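Local structure of nitrite oxidoreductase subunit B (Kuenenia stuttgartiensis, 7B04) at residues A[29-34]-A[342-346]; A[87-92]-A[108-114]; A[336-341]-A[355-360]. The protein carries three [4Fe-4S] clusters and one [3Fe-4S] cluster, which probably relay electrons between the A subunit of nitrite oxidoreductase and a heme. One frame throughout, in Å; residues are numbered along the deposited sequence.

Contact 1. Residues A[29-34]-A[342-346]; sequences VFNINR and MSLFR
The end of strand 25-31, where the chain runs into the first cysteine motif of the ferredoxin-type domain, packs against the turn that leaves helix 336-342. V29, F30 and N31 are extended, and I32 to R34 form a 3-10 segment held by R34 N to N31 O (3.0 Å). Opposite them M342 to F345 make a type I beta turn. CA atoms are 9.3 Å apart for V29 and F345 and 8.7 Å for N31 and M342, so side chains fill the gap. V29 (chi1 t) puts CG1 4.2 Å from F345 CZ. F30 points away, its ring meeting R267 and Y305. N31 (t) brings CB to the edge of the F345 ring, 4.3 Å from CE2; its ND2 lies 3.9 Å from M342 SD and bonds weakly to E325 of subunit A, and its OD1 accepts N33 ND2 at 3.3 Å. R34 (chi1 m, the rest near 180°) is extended beyond CB. Its strongest partner is that same E325, in a salt bridge through NH1, while NH2 also bonds Q265 O. The cluster ligand C35 follows directly, and the R34 side chain lies about 7 Å from a bound SF4, so this contact joins the strand leading into the cluster-binding loop to the C-terminal region and subunit A. Both terminal guanidinium nitrogens make weak hydrogen bonds to one carbonyl, M342 O: 3.3 Å from R34 NH1, 3.4 Å from R34 NH2.

Contact 2. Residues A[87-92]-A[108-114]; sequences DNIWYT and YGTYEGD
Two short strands, 89-91 and 110-111, run antiparallel as a two-stranded ribbon, their segments 167° apart end to end. Y91 and T110 are a hydrogen-bonded pair (CA-CA 5.2 Å), with Y91 N to T110 O at 2.8 Å and T110 N to Y91 O at 2.9 Å. W90 and Y111 are the adjoining non-hydrogen-bonded pair (CA-CA 4.3 Å), and beyond it E112 N donates to I89 O at 3.1 Å.

Side chains sort by face. W90 (chi1 -72°, chi2 89°) and Y111 (chi1 t, chi2 70°) share one. Y111 CB sits over the indole, 3.6 Å from the centroid of the six-membered ring and 6° off its normal, a CH-pi contact; the tyrosine ring, tilted 40°, has its centroid 4.9 Å from that of the five-membered ring. W90 CZ3 touches Y108 CB at 4.1 Å. Farther along, Y111 OH lies 3.1 Å from N88 CG; N88 (m) gives its ND2 to I83 O. On the opposite face Y91 (m) leans along the ribbon, its CD2 3.9 Å from E112 CG.

G109 must be glycine: at phi/psi 133/-147 a CB would press on the carbonyl O of Y108 and on Y91 O. G113, in an ordinary conformation, leaves room for N88 OD1, 3.4 Å from G113 CA.

I89 and W90 pair in parallel with a strand of the A subunit, extending the sheet across the interface, and T92 OG1 bonds D1147 of that chain. The main-chain bonds thus set the register, while the largely apolar face of W90 and Y111 packs against I1144 of subunit A.

Contact 3. Residues A[336-341]-A[355-360]; sequences RELLAV and YKIEEG
Helix 336-341 lies across strand 355-358, their axes 9.6 Å apart at closest approach and crossing at 111°. A340 faces I357 (CA-CA 7.5 Å) and V341 faces Y355 (7.9 Å). The strand alternates: Y355 and I357 point toward the helix, K356 and E358 away.

I357 (chi1 m, chi2 t) pushes CD1 between two helical residues, 3.6 Å from A340 CB and 3.6 Å from E337 CG. Y355 takes chi1 p, which places V341 CG2 (V341 chi1 t) over one face of its ring, 3.9 Å from the ring centroid and 22° off the normal, a CH-pi contact. At the ring's edge Y355 OH gives a weak hydrogen bond to E337 OE2 at 3.1 Å. R336, extended with all chi angles t, reaches past the strand end, where NH1 makes a salt bridge of 3.0 Å with E359 OE2. That oxygen sits over the guanidinium face, so the attraction is purely ionic.

This is helix-on-sheet packing with a small apolar centre and charged rim. The strand pairs with 371-383, whose D378 binds R336 NH2 and G360 N; L338, pointing away from the strand, packs on L283 of helix 279-286, and W282 of the same helix touches the side chains of E337 and V341.

Starting from the N terminus, strand 25-31 is the first element involved, but its contact 1 partner comes 308 residues later, so this contact closes a loop spanning most of the chain. Contact 2 opens and shuts within that span, pairing 87-92 with 108-114 at the A-subunit interface, about 28 Å from contact 1 between centres. Contact 3 then begins at 336-341, just ahead of 342-346, and closes at 355-360, so contacts 1 and 3 cross. They also touch, L344 CD2 lying 4.3 Å from Y355 CB. One helix and its following turn therefore join the sheet beside the iron-sulfur cluster to the C-terminal antiparallel sheet, whereas contact 2 stands apart from both.

Contact 1. Residues A[29-34]-A[342-346]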
loop_
_atom_site.group_PDB
_atom_site.type_symbol
_atom_site.label_atom_id
_atom_site.label_comp_id
_atom_site.label_asym_id
_atom_site.label_seq_id
_atom_site.Cartn_x
_atom_site.Cartn_y
_atom_site.Cartn_z
ATOM N N VAL A 29 19.559 12.340 3.264
ATOM C CA VAL A 29 19.988 11.654 2.052
ATOM C C VAL A 29 18.985 10.553 1.746
ATOM O O VAL A 29 18.701 9.713 2.607
ATOM C CB VAL A 29 21.405 11.073 2.205
ATOM C CG1 VAL A 29 21.729 10.144 1.045
ATOM C CG2 VAL A 29 22.428 12.194 2.310
ATOM N N PHE A 30 18.461 10.548 0.523
ATOM C CA PHE A 30 17.489 9.553 0.083
ATOM C C PHE A 30 18.148 8.662 -0.961
ATOM O O PHE A 30 18.578 9.149 -2.013
ATOM C CB PHE A 30 16.238 10.209 -0.512
ATOM C CG PHE A 30 15.402 10.985 0.476
ATOM C CD1 PHE A 30 15.820 11.187 1.779
ATOM C CD2 PHE A 30 14.183 11.517 0.087
ATOM C CE1 PHE A 30 15.045 11.901 2.668
ATOM C CE2 PHE A 30 13.403 12.231 0.973
ATOM C CZ PHE A 30 13.835 12.422 2.265
ATOM N N ASN A 31 18.224 7.363 -0.677
ATOM C CA ASN A 31 18.747 6.395 -1.643
ATOM C C ASN A 31 17.580 5.925 -2.501
ATOM O O ASN A 31 16.866 4.983 -2.154
ATOM C CB ASN A 31 19.440 5.237 -0.936
ATOM C CG ASN A 31 20.230 4.359 -1.890
ATOM O OD1 ASN A 31 20.229 4.580 -3.101
ATOM N ND2 ASN A 31 20.908 3.357 -1.345
ATOM N N ILE A 32 17.390 6.591 -3.644
ATOM C CA ILE A 32 16.281 6.266 -4.540
ATOM C C ILE A 32 16.348 4.814 -4.998
ATOM O O ILE A 32 15.312 4.177 -5.225
ATOM C CB ILE A 32 16.269 7.231 -5.742
ATOM C CG1 ILE A 32 16.179 8.682 -5.267
ATOM C CG2 ILE A 32 15.110 6.919 -6.673
ATOM C CD1 ILE A 32 16.249 9.687 -6.396
ATOM N N ASN A 33 17.559 4.269 -5.132
ATOM C CA ASN A 33 17.720 2.892 -5.589
ATOM C C ASN A 33 16.995 1.894 -4.693
ATOM O O ASN A 33 16.595 0.824 -5.162
ATOM C CB ASN A 33 19.204 2.546 -5.670
ATOM C CG ASN A 33 19.933 3.363 -6.717
ATOM O OD1 ASN A 33 19.604 3.309 -7.901
ATOM N ND2 ASN A 33 20.928 4.129 -6.285
ATOM N N ARG A 34 16.828 2.212 -3.411
ATOM C CA ARG A 34 16.184 1.300 -2.475
ATOM C C ARG A 34 14.689 1.549 -2.311
ATOM O O ARG A 34 14.022 0.757 -1.636
ATOM C CB ARG A 34 16.839 1.397 -1.094
ATOM C CG ARG A 34 18.261 0.895 -0.981
ATOM C CD ARG A 34 18.685 0.976 0.477
ATOM N NE ARG A 34 20.053 0.530 0.712
ATOM C CZ ARG A 34 20.622 0.494 1.913
ATOM N NH1 ARG A 34 21.873 0.076 2.044
ATOM N NH2 ARG A 34 19.938 0.877 2.983
ATOM N N MET A 342 25.938 3.086 4.170
ATOM C CA MET A 342 24.598 2.754 3.698
ATOM C C MET A 342 23.915 1.755 4.622
ATOM O O MET A 342 22.686 1.775 4.756
ATOM C CB MET A 342 24.656 2.205 2.273
ATOM C CG MET A 342 24.975 3.248 1.217
ATOM S SD MET A 342 24.647 2.652 -0.452
ATOM C CE MET A 342 25.908 1.390 -0.611
ATOM N N SER A 343 24.690 0.881 5.267
ATOM C CA SER A 343 24.143 -0.047 6.248
ATOM C C SER A 343 23.777 0.632 7.560
ATOM O O SER A 343 23.317 -0.049 8.483
ATOM C CB SER A 343 25.139 -1.179 6.509
ATOM O OG SER A 343 25.354 -1.944 5.335
ATOM N N LEU A 344 23.978 1.944 7.667
ATOM C CA LEU A 344 23.577 2.712 8.835
ATOM C C LEU A 344 22.184 3.312 8.693
ATOM O O LEU A 344 21.619 3.775 9.690
ATOM C CB LEU A 344 24.599 3.827 9.097
ATOM C CG LEU A 344 24.541 4.601 10.415
ATOM C CD1 LEU A 344 24.867 3.690 11.584
ATOM C CD2 LEU A 344 25.489 5.790 10.374
ATOM N N PHE A 345 21.616 3.298 7.489
ATOM C CA PHE A 345 20.326 3.931 7.251
ATOM C C PHE A 345 19.220 3.195 7.998
ATOM O O PHE A 345 19.113 1.967 7.919
ATOM C CB PHE A 345 20.009 3.958 5.755
ATOM C CG PHE A 345 20.811 4.962 4.969
ATOM C CD1 PHE A 345 21.907 5.601 5.525
ATOM C CD2 PHE A 345 20.462 5.262 3.662
ATOM C CE1 PHE A 345 22.638 6.518 4.792
ATOM C CE2 PHE A 345 21.187 6.179 2.926
ATOM C CZ PHE A 345 22.276 6.808 3.492
ATOM N N ARG A 346 18.396 3.957 8.719
ATOM C CA ARG A 346 17.194 3.441 9.375
ATOM C C ARG A 346 17.503 2.274 10.310
ATOM O O ARG A 346 16.762 1.291 10.373
ATOM C CB ARG A 346 16.134 3.040 8.345
ATOM C CG ARG A 346 15.522 4.215 7.601
ATOM C CD ARG A 346 14.318 4.789 8.340
ATOM N NE ARG A 346 14.656 5.304 9.665
ATOM C CZ ARG A 346 15.334 6.427 9.889
ATOM N NH1 ARG A 346 15.592 6.807 11.134
ATOM N NH2 ARG A 346 15.753 7.172 8.874
#

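Contact 2. Residues A[87-92]-A[108-114]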
loop_
_atom_site.group_PDB
_atom_site.type_symbol
_atom_site.label_atom_id
_atom_site.label_comp_id
_atom_site.label_asym_id
_atom_site.label_seq_id
_atom_site.Cartn_x
_atom_site.Cartn_y
_atom_site.Cartn_z
ATOM N N ASP A 87 19.999 29.175 -22.397
ATOM C CA ASP A 87 21.192 29.481 -21.620
ATOM C C ASP A 87 21.275 28.709 -20.308
ATOM O O ASP A 87 22.221 28.922 -19.543
ATOM C CB ASP A 87 21.255 30.983 -21.325
ATOM C CG ASP A 87 21.857 31.776 -22.466
ATOM O OD1 ASP A 87 22.975 31.432 -22.907
ATOM O OD2 ASP A 87 21.215 32.745 -22.921
ATOM N N ASN A 88 20.332 27.810 -20.037
ATOM C CA ASN A 88 20.351 27.007 -18.815
ATOM C C ASN A 88 21.321 25.858 -19.051
ATOM O O ASN A 88 20.950 24.787 -19.531
ATOM C CB ASN A 88 18.953 26.508 -18.469
ATOM C CG ASN A 88 17.999 27.633 -18.102
ATOM O OD1 ASN A 88 18.398 28.792 -17.988
ATOM N ND2 ASN A 88 16.729 27.292 -17.911
ATOM N N ILE A 89 22.585 26.080 -18.700
ATOM C CA ILE A 89 23.655 25.135 -18.997
ATOM C C ILE A 89 24.629 25.091 -17.827
ATOM O O ILE A 89 24.951 26.126 -17.231
ATOM C CB ILE A 89 24.398 25.524 -20.296
ATOM C CG1 ILE A 89 23.448 25.550 -21.497
ATOM C CG2 ILE A 89 25.562 24.585 -20.573
ATOM C CD1 ILE A 89 23.952 26.378 -22.656
ATOM N N TRP A 90 25.103 23.886 -17.511
ATOM C CA TRP A 90 26.130 23.681 -16.499
ATOM C C TRP A 90 27.504 23.651 -17.161
ATOM O O TRP A 90 27.651 23.183 -18.294
ATOM C CB TRP A 90 25.915 22.362 -15.751
ATOM C CG TRP A 90 24.751 22.322 -14.804
ATOM C CD1 TRP A 90 23.466 21.963 -15.095
ATOM C CD2 TRP A 90 24.777 22.613 -13.401
ATOM N NE1 TRP A 90 22.686 22.031 -13.964
ATOM C CE2 TRP A 90 23.469 22.427 -12.910
ATOM C CE3 TRP A 90 25.778 23.023 -12.515
ATOM C CZ2 TRP A 90 23.137 22.637 -11.573
ATOM C CZ3 TRP A 90 25.446 23.230 -11.188
ATOM C CH2 TRP A 90 24.137 23.038 -10.730
ATOM N N TYR A 91 28.512 24.175 -16.457
ATOM C CA TYR A 91 29.902 24.080 -16.907
ATOM C C TYR A 91 30.725 23.405 -15.822
ATOM O O TYR A 91 30.823 23.916 -14.703
ATOM C CB TYR A 91 30.504 25.433 -17.303
ATOM C CG TYR A 91 29.894 25.967 -18.583
ATOM C CD1 TYR A 91 29.678 25.107 -19.649
ATOM C CD2 TYR A 91 29.697 27.335 -18.795
ATOM C CE1 TYR A 91 29.152 25.553 -20.838
ATOM C CE2 TYR A 91 29.188 27.799 -20.004
ATOM C CZ TYR A 91 28.920 26.895 -21.020
ATOM O OH TYR A 91 28.417 27.307 -22.233
ATOM N N THR A 92 31.316 22.256 -16.160
ATOM C CA THR A 92 31.925 21.363 -15.178
ATOM C C THR A 92 33.439 21.485 -15.008
ATOM O O THR A 92 33.970 20.952 -14.027
ATOM C CB THR A 92 31.629 19.915 -15.580
ATOM O OG1 THR A 92 32.248 19.655 -16.847
ATOM C CG2 THR A 92 30.137 19.694 -15.721
ATOM N N TYR A 108 29.636 20.869 -8.088
ATOM C CA TYR A 108 29.114 20.338 -9.340
ATOM C C TYR A 108 29.555 21.128 -10.563
ATOM O O TYR A 108 29.494 20.601 -11.679
ATOM C CB TYR A 108 27.582 20.296 -9.292
ATOM C CG TYR A 108 27.041 19.786 -7.978
ATOM C CD1 TYR A 108 27.282 18.484 -7.567
ATOM C CD2 TYR A 108 26.299 20.612 -7.144
ATOM C CE1 TYR A 108 26.798 18.014 -6.365
ATOM C CE2 TYR A 108 25.807 20.150 -5.936
ATOM C CZ TYR A 108 26.059 18.849 -5.552
ATOM O OH TYR A 108 25.574 18.380 -4.353
ATOM N N GLY A 109 30.001 22.366 -10.385
ATOM C CA GLY A 109 30.369 23.196 -11.514
ATOM C C GLY A 109 29.762 24.575 -11.382
ATOM O O GLY A 109 29.611 25.083 -10.266
ATOM N N THR A 110 29.417 25.201 -12.505
ATOM C CA THR A 110 28.760 26.502 -12.482
ATOM C C THR A 110 27.598 26.495 -13.462
ATOM O O THR A 110 27.787 26.228 -14.652
ATOM C CB THR A 110 29.737 27.631 -12.817
ATOM O OG1 THR A 110 30.890 27.527 -11.974
ATOM C CG2 THR A 110 29.076 28.983 -12.592
ATOM N N TYR A 111 26.403 26.784 -12.957
ATOM C CA TYR A 111 25.191 26.860 -13.763
ATOM C C TYR A 111 24.981 28.321 -14.142
ATOM O O TYR A 111 24.815 29.173 -13.262
ATOM C CB TYR A 111 24.003 26.302 -12.976
ATOM C CG TYR A 111 22.633 26.421 -13.616
ATOM C CD1 TYR A 111 22.290 25.672 -14.735
ATOM C CD2 TYR A 111 21.665 27.254 -13.067
ATOM C CE1 TYR A 111 21.028 25.771 -15.304
ATOM C CE2 TYR A 111 20.405 27.359 -13.627
ATOM C CZ TYR A 111 20.091 26.616 -14.744
ATOM O OH TYR A 111 18.837 26.724 -15.296
ATOM N N GLU A 112 24.979 28.608 -15.442
ATOM C CA GLU A 112 24.872 29.976 -15.929
ATOM C C GLU A 112 23.450 30.331 -16.336
ATOM O O GLU A 112 23.235 31.376 -16.961
ATOM C CB GLU A 112 25.824 30.203 -17.108
ATOM C CG GLU A 112 27.224 29.626 -16.925
ATOM C CD GLU A 112 28.141 30.527 -16.114
ATOM O OE1 GLU A 112 27.687 31.600 -15.662
ATOM O OE2 GLU A 112 29.323 30.162 -15.937
ATOM N N GLY A 113 22.476 29.490 -15.987
ATOM C CA GLY A 113 21.085 29.806 -16.220
ATOM C C GLY A 113 20.490 30.618 -15.087
ATOM O O GLY A 113 21.060 30.739 -14.003
ATOM N N ASP A 114 19.315 31.177 -15.352
ATOM C CA ASP A 114 18.651 32.058 -14.403
ATOM C C ASP A 114 17.781 31.268 -13.436
ATOM O O ASP A 114 17.053 30.355 -13.835
ATOM C CB ASP A 114 17.795 33.092 -15.136
ATOM C CG ASP A 114 18.608 33.983 -16.051
ATOM O OD1 ASP A 114 19.833 34.100 -15.838
ATOM O OD2 ASP A 114 18.018 34.567 -16.983
#

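Contact 3. Residues A[336-341]-A[355-360]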
loop_
_atom_site.group_PDB
_atom_site.type_symbol
_atom_site.label_atom_id
_atom_site.label_comp_id
_atom_site.label_asym_id
_atom_site.label_seq_id
_atom_site.Cartn_x
_atom_site.Cartn_y
_atom_site.Cartn_z
ATOM N N ARG A 336 34.149 0.192 0.277
ATOM C CA ARG A 336 33.994 -0.408 1.599
ATOM C C ARG A 336 33.323 0.544 2.582
ATOM O O ARG A 336 32.466 0.127 3.370
ATOM C CB ARG A 336 35.349 -0.853 2.139
ATOM C CG ARG A 336 35.273 -1.349 3.564
ATOM C CD ARG A 336 36.579 -1.955 4.016
ATOM N NE ARG A 336 36.389 -2.809 5.181
ATOM C CZ ARG A 336 37.295 -3.670 5.627
ATOM N NH1 ARG A 336 38.458 -3.789 5.002
ATOM N NH2 ARG A 336 37.040 -4.411 6.695
ATOM N N GLU A 337 33.684 1.829 2.549
ATOM C CA GLU A 337 33.130 2.749 3.537
ATOM C C GLU A 337 31.706 3.181 3.208
ATOM O O GLU A 337 30.921 3.436 4.126
ATOM C CB GLU A 337 34.029 3.979 3.680
ATOM C CG GLU A 337 34.010 4.570 5.082
ATOM C CD GLU A 337 34.895 5.790 5.230
ATOM O OE1 GLU A 337 35.215 6.426 4.203
ATOM O OE2 GLU A 337 35.270 6.115 6.376
ATOM N N LEU A 338 31.344 3.263 1.925
ATOM C CA LEU A 338 29.975 3.638 1.588
ATOM C C LEU A 338 28.989 2.539 1.962
ATOM O O LEU A 338 27.916 2.822 2.506
ATOM C CB LEU A 338 29.857 3.974 0.102
ATOM C CG LEU A 338 28.417 4.254 -0.335
ATOM C CD1 LEU A 338 27.994 5.652 0.076
ATOM C CD2 LEU A 338 28.248 4.056 -1.830
ATOM N N LEU A 339 29.338 1.278 1.690
ATOM C CA LEU A 339 28.442 0.178 2.032
ATOM C C LEU A 339 28.210 0.112 3.536
ATOM O O LEU A 339 27.105 -0.214 3.988
ATOM C CB LEU A 339 29.010 -1.144 1.519
ATOM C CG LEU A 339 28.160 -2.388 1.786
ATOM C CD1 LEU A 339 26.807 -2.266 1.103
ATOM C CD2 LEU A 339 28.883 -3.646 1.336
ATOM N N ALA A 340 29.238 0.422 4.325
ATOM C CA ALA A 340 29.063 0.473 5.772
ATOM C C ALA A 340 28.188 1.653 6.175
ATOM O O ALA A 340 27.364 1.538 7.088
ATOM C CB ALA A 340 30.422 0.541 6.465
ATOM N N VAL A 341 28.352 2.795 5.502
ATOM C CA VAL A 341 27.528 3.960 5.810
ATOM C C VAL A 341 26.100 3.743 5.323
ATOM O O VAL A 341 25.134 4.148 5.982
ATOM C CB VAL A 341 28.153 5.229 5.202
ATOM C CG1 VAL A 341 27.172 6.393 5.251
ATOM C CG2 VAL A 341 29.438 5.589 5.930
ATOM N N TYR A 355 29.994 8.997 12.585
ATOM C CA TYR A 355 30.115 7.561 12.376
ATOM C C TYR A 355 31.580 7.145 12.384
ATOM O O TYR A 355 32.475 7.945 12.099
ATOM C CB TYR A 355 29.483 7.132 11.039
ATOM C CG TYR A 355 30.386 7.378 9.842
ATOM C CD1 TYR A 355 30.436 8.622 9.229
ATOM C CD2 TYR A 355 31.195 6.366 9.332
ATOM C CE1 TYR A 355 31.263 8.854 8.144
ATOM C CE2 TYR A 355 32.026 6.591 8.250
ATOM C CZ TYR A 355 32.055 7.837 7.659
ATOM O OH TYR A 355 32.877 8.069 6.579
ATOM N N LYS A 356 31.817 5.878 12.725
ATOM C CA LYS A 356 33.133 5.266 12.573
ATOM C C LYS A 356 32.960 3.751 12.596
ATOM O O LYS A 356 32.020 3.228 13.201
ATOM C CB LYS A 356 34.165 5.768 13.587
ATOM C CG LYS A 356 33.922 5.489 15.030
ATOM C CD LYS A 356 35.220 5.708 15.781
ATOM C CE LYS A 356 36.092 4.477 15.677
ATOM N NZ LYS A 356 35.359 3.301 16.219
ATOM N N ILE A 357 33.885 3.058 11.933
ATOM C CA ILE A 357 33.735 1.656 11.554
ATOM C C ILE A 357 34.785 0.796 12.247
ATOM O O ILE A 357 35.966 1.162 12.293
ATOM C CB ILE A 357 33.846 1.500 10.026
ATOM C CG1 ILE A 357 32.704 2.239 9.330
ATOM C CG2 ILE A 357 33.890 0.033 9.625
ATOM C CD1 ILE A 357 33.005 2.596 7.898
ATOM N N GLU A 358 34.347 -0.339 12.793
ATOM C CA GLU A 358 35.238 -1.376 13.301
ATOM C C GLU A 358 35.291 -2.497 12.270
ATOM O O GLU A 358 34.250 -3.031 11.872
ATOM C CB GLU A 358 34.746 -1.924 14.643
ATOM C CG GLU A 358 34.851 -0.956 15.804
ATOM C CD GLU A 358 34.406 -1.579 17.112
ATOM O OE1 GLU A 358 33.923 -2.733 17.090
ATOM O OE2 GLU A 358 34.541 -0.917 18.164
ATOM N N GLU A 359 36.499 -2.850 11.841
ATOM C CA GLU A 359 36.650 -3.708 10.674
ATOM C C GLU A 359 36.451 -5.185 11.004
ATOM O O GLU A 359 36.771 -5.657 12.099
ATOM C CB GLU A 359 38.017 -3.477 10.030
ATOM C CG GLU A 359 37.988 -2.302 9.061
ATOM C CD GLU A 359 39.318 -2.037 8.392
ATOM O OE1 GLU A 359 40.340 -1.945 9.103
ATOM O OE2 GLU A 359 39.336 -1.914 7.150
ATOM N N GLY A 360 35.921 -5.911 10.020
ATOM C CA GLY A 360 35.604 -7.313 10.146
ATOM C C GLY A 360 36.150 -8.120 8.983
ATOM O O GLY A 360 36.748 -7.577 8.048
#